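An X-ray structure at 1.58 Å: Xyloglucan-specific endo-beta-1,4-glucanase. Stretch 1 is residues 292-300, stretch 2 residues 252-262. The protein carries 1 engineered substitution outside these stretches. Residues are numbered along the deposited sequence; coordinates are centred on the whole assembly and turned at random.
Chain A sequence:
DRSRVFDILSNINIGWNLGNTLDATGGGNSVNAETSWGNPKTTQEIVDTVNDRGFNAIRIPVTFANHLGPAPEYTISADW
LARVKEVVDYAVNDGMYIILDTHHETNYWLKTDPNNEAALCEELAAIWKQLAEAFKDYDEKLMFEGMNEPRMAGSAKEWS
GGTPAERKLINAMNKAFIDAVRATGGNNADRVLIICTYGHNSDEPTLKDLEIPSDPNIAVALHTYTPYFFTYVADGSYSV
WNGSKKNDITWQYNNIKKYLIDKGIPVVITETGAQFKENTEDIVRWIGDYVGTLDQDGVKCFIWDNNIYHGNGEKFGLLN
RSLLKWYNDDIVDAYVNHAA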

ATOM      1  N   GLY A 292     -16.135  -4.405  -8.036  1.00 28.85           N
ATOM      2  CA  GLY A 292     -17.435  -3.790  -8.361  1.00 29.17           C
ATOM      3  C   GLY A 292     -18.013  -2.846  -7.284  1.00 26.13           C
ATOM      4  O   GLY A 292     -18.599  -1.763  -7.610  1.00 28.35           O
ATOM      5  N   THR A 293     -17.789  -3.201  -6.027  1.00 23.73           N
ATOM      6  CA  THR A 293     -18.210  -2.394  -4.923  1.00 25.88           C
ATOM      7  C   THR A 293     -17.401  -1.069  -4.915  1.00 22.01           C
ATOM      8  O   THR A 293     -17.980   0.014  -4.787  1.00 26.59           O
ATOM      9  CB  THR A 293     -18.064  -3.129  -3.573  1.00 28.08           C
ATOM     10  OG1 THR A 293     -18.962  -4.246  -3.528  1.00 27.52           O
ATOM     11  CG2 THR A 293     -18.401  -2.172  -2.381  1.00 27.55           C
ATOM     12  N   LEU A 294     -16.074  -1.157  -5.087  1.00 22.04           N
ATOM     13  CA  LEU A 294     -15.199   0.036  -5.152  1.00 22.47           C
ATOM     14  C   LEU A 294     -15.550   0.949  -6.308  1.00 23.43           C
ATOM     15  O   LEU A 294     -15.578   2.203  -6.163  1.00 23.48           O
ATOM     16  CB  LEU A 294     -13.738  -0.382  -5.256  1.00 24.23           C
ATOM     17  CG  LEU A 294     -13.181  -1.109  -4.043  1.00 23.02           C
ATOM     18  CD1 LEU A 294     -11.708  -1.401  -4.298  1.00 23.17           C
ATOM     19  CD2 LEU A 294     -13.426  -0.460  -2.687  1.00 24.56           C
ATOM     20  N   ASP A 295     -15.864   0.320  -7.440  1.00 26.16           N
ATOM     21  CA  ASP A 295     -16.167   1.072  -8.674  1.00 25.75           C
ATOM     22  C   ASP A 295     -17.406   1.947  -8.555  1.00 24.94           C
ATOM     23  O   ASP A 295     -17.573   2.918  -9.294  1.00 27.33           O
ATOM     24  CB  ASP A 295     -16.303   0.138  -9.861  1.00 26.57           C
ATOM     25  CG  ASP A 295     -14.974  -0.478 -10.267  1.00 24.36           C
ATOM     26  OD1 ASP A 295     -13.895   0.088  -9.900  1.00 29.03           O
ATOM     27  OD2 ASP A 295     -15.009  -1.500 -11.015  1.00 24.69           O
ATOM     28  N   GLN A 296     -18.280   1.640  -7.628  1.00 29.78           N
ATOM     29  CA  GLN A 296     -19.489   2.469  -7.479  1.00 30.42           C
ATOM     30  C   GLN A 296     -19.138   3.906  -7.201  1.00 27.14           C
ATOM     31  O   GLN A 296     -19.923   4.797  -7.525  1.00 31.34           O
ATOM     32  CB  GLN A 296     -20.302   2.000  -6.292  1.00 31.54           C
ATOM     33  CG  GLN A 296     -20.764   0.566  -6.365  1.00 37.90           C
ATOM     34  CD  GLN A 296     -21.451   0.185  -5.074  1.00 44.86           C
ATOM     35  OE1 GLN A 296     -20.829   0.024  -3.972  1.00 41.61           O
ATOM     36  NE2 GLN A 296     -22.741   0.132  -5.163  1.00 39.89           N
ATOM     37  N   ASP A 297     -18.038   4.136  -6.482  1.00 29.78           N
ATOM     38  CA  ASP A 297     -17.619   5.493  -6.157  1.00 30.08           C
ATOM     39  C   ASP A 297     -16.252   5.854  -6.773  1.00 24.39           C
ATOM     40  O   ASP A 297     -15.608   6.825  -6.364  1.00 26.79           O
ATOM     41  CB  ASP A 297     -17.623   5.717  -4.636  1.00 32.34           C
ATOM     42  CG  ASP A 297     -18.997   5.558  -4.049  1.00 32.50           C
ATOM     43  OD1 ASP A 297     -19.774   6.537  -4.210  1.00 39.82           O
ATOM     44  OD2 ASP A 297     -19.338   4.445  -3.528  1.00 35.55           O
ATOM     45  N   GLY A 298     -15.824   5.083  -7.758  1.00 25.27           N
ATOM     46  CA  GLY A 298     -14.540   5.297  -8.431  1.00 26.13           C
ATOM     47  C   GLY A 298     -13.320   5.176  -7.518  1.00 23.48           C
ATOM     48  O   GLY A 298     -12.265   5.845  -7.751  1.00 24.43           O
ATOM     49  N   VAL A 299     -13.444   4.325  -6.503  1.00 22.95           N
ATOM     50  CA  VAL A 299     -12.307   4.082  -5.598  1.00 20.97           C
ATOM     51  C   VAL A 299     -11.385   3.071  -6.253  1.00 21.03           C
ATOM     52  O   VAL A 299     -11.837   2.046  -6.788  1.00 23.08           O
ATOM     53  CB  VAL A 299     -12.809   3.589  -4.218  1.00 21.72           C
ATOM     54  CG1 VAL A 299     -11.658   3.209  -3.297  1.00 21.18           C
ATOM     55  CG2 VAL A 299     -13.684   4.658  -3.580  1.00 24.45           C
ATOM     56  N   LYS A 300     -10.096   3.366  -6.216  1.00 20.05           N
ATOM     57  CA  LYS A 300      -9.078   2.535  -6.843  1.00 17.00           C
ATOM     58  C   LYS A 300      -8.417   1.602  -5.822  1.00 19.93           C
ATOM     59  O   LYS A 300      -8.355   1.935  -4.605  1.00 20.14           O
ATOM     60  CB  LYS A 300      -8.040   3.417  -7.522  1.00 20.34           C
ATOM     61  CG  LYS A 300      -8.644   4.466  -8.465  1.00 22.97           C
ATOM     62  CD  LYS A 300      -9.397   3.794  -9.631  1.00 21.93           C
ATOM     63  CE  LYS A 300     -10.024   4.848 -10.522  1.00 24.26           C
ATOM     64  NZ  LYS A 300     -10.744   4.106 -11.556  1.00 33.39           N
TER
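Stretch 2 252-262: QYNNIKKYLID

Stretch 2 is a helix that lays one side on the end of a helix and the turn after it in stretch 1, in a small mixed contact built around the ring of Tyr253 and the carboxylate of Asp297. The two stretches bury 318 Å² between them, both sides summed.

Stretch 2 is helical from its first residue, Gln252, continuing a helix that begins earlier in the chain. A wider pi-type turn covers Lys257 to Ile261. There Ile261 N donates a hydrogen bond to Ile256 O at 3.1 Å, and Asp262 N donates one to Lys257 O at 2.8 Å. Stretch 1 enters as helix and passes into a type I turn from Asp295 to Gly298. Gly298 has a positive phi of 62°, which favours glycine. Val299 N then reaches back to Leu294 O at 3.0 Å.

The two stretches run in the same general sense. Thr293 lies nearest Tyr253, with 7.8 Å between their CA atoms. Further on, Asp297 lies nearest Ile261, again with 7.8 Å from CA to CA. Successive helix turns of stretch 2 supply Tyr253, Lys257 and Ile261, spaced four residues apart.

Tyr253 has the largest covered area, 112 Å². Its CA-to-CB bond points toward stretch 1, and chi1 is t. Thr293 CG2 sits over one face of the ring, 3.5 Å from Tyr253 CG, in a CH-pi contact. Thr293 CG2 is 3.7 Å from the centroid of the Tyr253 ring and 22° off its normal. Leu294 points away at CB, but its end comes nearer, and Leu294 CD2 packs 3.7 Å from Tyr253 CE1.

The polar part centres on Asp297. Tyr253 OH donates a short hydrogen bond to Asp297 OD2 at 2.6 Å, with that oxygen near the ring plane at its edge. The other carboxylate oxygen takes a salt bridge: Lys257 NZ lies 3.2 Å from Asp297 OD1, and the hydrogen bond within it is weak. The CA-to-CB bond of Lys257 points sideways to stretch 1, but the end of the side chain comes nearer. The same ammonium makes a shorter salt bridge in its own stretch, with Lys257 NZ 2.8 Å from Asp262 OD1. It therefore lies between two acidic side chains.

Ile261 closes the contact with apolar packing. Ile261 CD1 is 3.8 Å from Val299 CG2, and Ile261 CG2 is 4.0 Å from Asp297 CB. Val299 CG2 also comes within 4.0 Å of Tyr253 OH, so this methyl touches both residues.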

ATOM      1  N   GLN A 252     -18.550  -3.230   5.436  1.00 32.14           N
ATOM      2  CA  GLN A 252     -17.293  -2.533   5.673  1.00 29.86           C
ATOM      3  C   GLN A 252     -17.206  -1.300   4.760  1.00 30.57           C
ATOM      4  O   GLN A 252     -16.860  -0.200   5.210  1.00 30.95           O
ATOM      5  CB  GLN A 252     -16.151  -3.475   5.403  1.00 34.67           C
ATOM      6  CG  GLN A 252     -14.789  -2.855   5.539  1.00 31.29           C
ATOM      7  CD  GLN A 252     -13.682  -3.858   5.283  1.00 29.79           C
ATOM      8  OE1 GLN A 252     -13.476  -4.333   4.162  1.00 31.05           O
ATOM      9  NE2 GLN A 252     -12.936  -4.150   6.315  1.00 35.09           N
ATOM     10  N   TYR A 253     -17.526  -1.479   3.470  1.00 29.56           N
ATOM     11  CA  TYR A 253     -17.529  -0.352   2.550  1.00 29.96           C
ATOM     12  C   TYR A 253     -18.502   0.752   2.953  1.00 35.12           C
ATOM     13  O   TYR A 253     -18.223   1.935   2.743  1.00 30.06           O
ATOM     14  CB  TYR A 253     -17.860  -0.834   1.157  1.00 35.49           C
ATOM     15  CG  TYR A 253     -17.720   0.197   0.066  1.00 30.49           C
ATOM     16  CD1 TYR A 253     -16.472   0.544  -0.415  1.00 30.22           C
ATOM     17  CD2 TYR A 253     -18.832   0.846  -0.482  1.00 33.38           C
ATOM     18  CE1 TYR A 253     -16.332   1.503  -1.406  1.00 28.97           C
ATOM     19  CE2 TYR A 253     -18.707   1.799  -1.484  1.00 32.42           C
ATOM     20  CZ  TYR A 253     -17.441   2.110  -1.968  1.00 31.44           C
ATOM     21  OH  TYR A 253     -17.246   3.036  -2.991  1.00 31.27           O
ATOM     22  N   ASN A 254     -19.642   0.410   3.540  1.00 32.18           N
ATOM     23  CA  ASN A 254     -20.553   1.477   3.982  1.00 37.25           C
ATOM     24  C   ASN A 254     -19.950   2.332   5.085  1.00 34.24           C
ATOM     25  O   ASN A 254     -20.247   3.519   5.193  1.00 34.43           O
ATOM     26  CB  ASN A 254     -21.899   0.883   4.319  1.00 44.80           C
ATOM     27  CG  ASN A 254     -22.643   0.469   3.052  1.00 53.40           C
ATOM     28  OD1 ASN A 254     -22.310   0.891   1.920  1.00 59.19           O
ATOM     29  ND2 ASN A 254     -23.608  -0.372   3.212  1.00 52.98           N
ATOM     30  N   ASN A 255     -19.065   1.764   5.887  1.00 31.96           N
ATOM     31  CA  ASN A 255     -18.347   2.583   6.835  1.00 35.63           C
ATOM     32  C   ASN A 255     -17.323   3.505   6.174  1.00 29.93           C
ATOM     33  O   ASN A 255     -17.175   4.677   6.551  1.00 29.01           O
ATOM     34  CB  ASN A 255     -17.703   1.720   7.889  1.00 38.16           C
ATOM     35  CG  ASN A 255     -18.703   1.278   8.928  1.00 34.14           C
ATOM     36  OD1 ASN A 255     -19.747   1.926   9.177  1.00 53.23           O
ATOM     37  ND2 ASN A 255     -18.420   0.179   9.532  1.00 42.67           N
ATOM     38  N   ILE A 256     -16.611   2.985   5.180  1.00 25.71           N
ATOM     39  CA  ILE A 256     -15.691   3.790   4.399  1.00 24.09           C
ATOM     40  C   ILE A 256     -16.456   4.966   3.739  1.00 25.74           C
ATOM     41  O   ILE A 256     -15.990   6.110   3.775  1.00 25.30           O
ATOM     42  CB  ILE A 256     -14.941   2.921   3.382  1.00 28.59           C
ATOM     43  CG1 ILE A 256     -14.035   1.907   4.136  1.00 29.82           C
ATOM     44  CG2 ILE A 256     -14.063   3.783   2.492  1.00 28.29           C
ATOM     45  CD1 ILE A 256     -13.514   0.732   3.317  1.00 33.02           C
ATOM     46  N   LYS A 257     -17.634   4.680   3.186  1.00 28.58           N
ATOM     47  CA  LYS A 257     -18.511   5.706   2.642  1.00 29.04           C
ATOM     48  C   LYS A 257     -18.931   6.771   3.714  1.00 29.51           C
ATOM     49  O   LYS A 257     -18.829   7.985   3.492  1.00 31.43           O
ATOM     50  CB  LYS A 257     -19.761   5.033   2.018  1.00 33.42           C
ATOM     51  CG  LYS A 257     -19.710   4.984   0.487  1.00 46.38           C
ATOM     52  CD  LYS A 257     -21.055   4.601  -0.157  1.00 47.24           C
ATOM     53  CE  LYS A 257     -21.934   5.784  -0.389  1.00 51.80           C
ATOM     54  NZ  LYS A 257     -21.467   6.618  -1.519  1.00 45.87           N
ATOM     55  N   LYS A 258     -19.425   6.305   4.859  1.00 30.62           N
ATOM     56  CA  LYS A 258     -19.919   7.195   5.904  1.00 32.66           C
ATOM     57  C   LYS A 258     -18.824   8.157   6.339  1.00 33.49           C
ATOM     58  O   LYS A 258     -19.036   9.365   6.506  1.00 30.06           O
ATOM     59  CB  LYS A 258     -20.324   6.343   7.105  1.00 35.92           C
ATOM     60  CG  LYS A 258     -21.183   6.963   8.188  1.00 46.85           C
ATOM     61  CD  LYS A 258     -21.829   5.780   8.911  1.00 61.57           C
ATOM     62  CE  LYS A 258     -22.968   6.171   9.811  1.00 69.93           C
ATOM     63  NZ  LYS A 258     -22.411   6.577  11.124  1.00 61.71           N
ATOM     64  N   TYR A 259     -17.644   7.644   6.579  1.00 32.29           N
ATOM     65  CA  TYR A 259     -16.623   8.482   7.230  1.00 29.51           C
ATOM     66  C   TYR A 259     -15.667   9.193   6.287  1.00 33.76           C
ATOM     67  O   TYR A 259     -15.029  10.147   6.695  1.00 31.66           O
ATOM     68  CB  TYR A 259     -15.836   7.625   8.206  1.00 26.82           C
ATOM     69  CG  TYR A 259     -16.602   7.268   9.457  1.00 33.00           C
ATOM     70  CD1 TYR A 259     -16.597   8.132  10.546  1.00 34.27           C
ATOM     71  CD2 TYR A 259     -17.342   6.100   9.555  1.00 32.37           C
ATOM     72  CE1 TYR A 259     -17.303   7.833  11.688  1.00 42.78           C
ATOM     73  CE2 TYR A 259     -18.073   5.813  10.709  1.00 41.67           C
ATOM     74  CZ  TYR A 259     -18.026   6.691  11.757  1.00 42.06           C
ATOM     75  OH  TYR A 259     -18.688   6.486  12.914  1.00 45.28           O
ATOM     76  N   LEU A 260     -15.581   8.727   5.034  1.00 25.36           N
ATOM     77  CA  LEU A 260     -14.589   9.241   4.089  1.00 23.53           C
ATOM     78  C   LEU A 260     -15.230   9.662   2.767  1.00 27.39           C
ATOM     79  O   LEU A 260     -15.254  10.842   2.432  1.00 30.39           O
ATOM     80  CB  LEU A 260     -13.416   8.206   3.902  1.00 26.55           C
ATOM     81  CG  LEU A 260     -12.580   7.934   5.149  1.00 26.62           C
ATOM     82  CD1 LEU A 260     -11.608   6.749   4.973  1.00 30.64           C
ATOM     83  CD2 LEU A 260     -11.802   9.139   5.553  1.00 33.81           C
ATOM     84  N   ILE A 261     -15.779   8.714   2.025  1.00 26.70           N
ATOM     85  CA  ILE A 261     -16.165   9.011   0.641  1.00 29.69           C
ATOM     86  C   ILE A 261     -17.258  10.052   0.657  1.00 28.09           C
ATOM     87  O   ILE A 261     -17.238  11.004  -0.150  1.00 32.64           O
ATOM     88  CB  ILE A 261     -16.637   7.750  -0.096  1.00 29.61           C
ATOM     89  CG1 ILE A 261     -15.480   6.755  -0.232  1.00 30.32           C
ATOM     90  CG2 ILE A 261     -17.250   8.092  -1.447  1.00 32.86           C
ATOM     91  CD1 ILE A 261     -15.914   5.362  -0.609  1.00 35.00           C
ATOM     92  N   ASP A 262     -18.244   9.880   1.530  1.00 31.10           N
ATOM     93  CA  ASP A 262     -19.405  10.821   1.523  1.00 35.74           C
ATOM     94  C   ASP A 262     -19.125  12.179   2.205  1.00 37.59           C
ATOM     95  O   ASP A 262     -19.909  13.081   2.178  1.00123.39           O
ATOM     96  CB  ASP A 262     -20.623  10.158   2.105  1.00 35.86           C
ATOM     97  CG  ASP A 262     -21.172   9.005   1.239  1.00 37.91           C
ATOM     98  OD1 ASP A 262     -20.823   8.824   0.019  1.00 42.72           O
ATOM     99  OD2 ASP A 262     -21.981   8.261   1.805  1.00 54.56           O
TER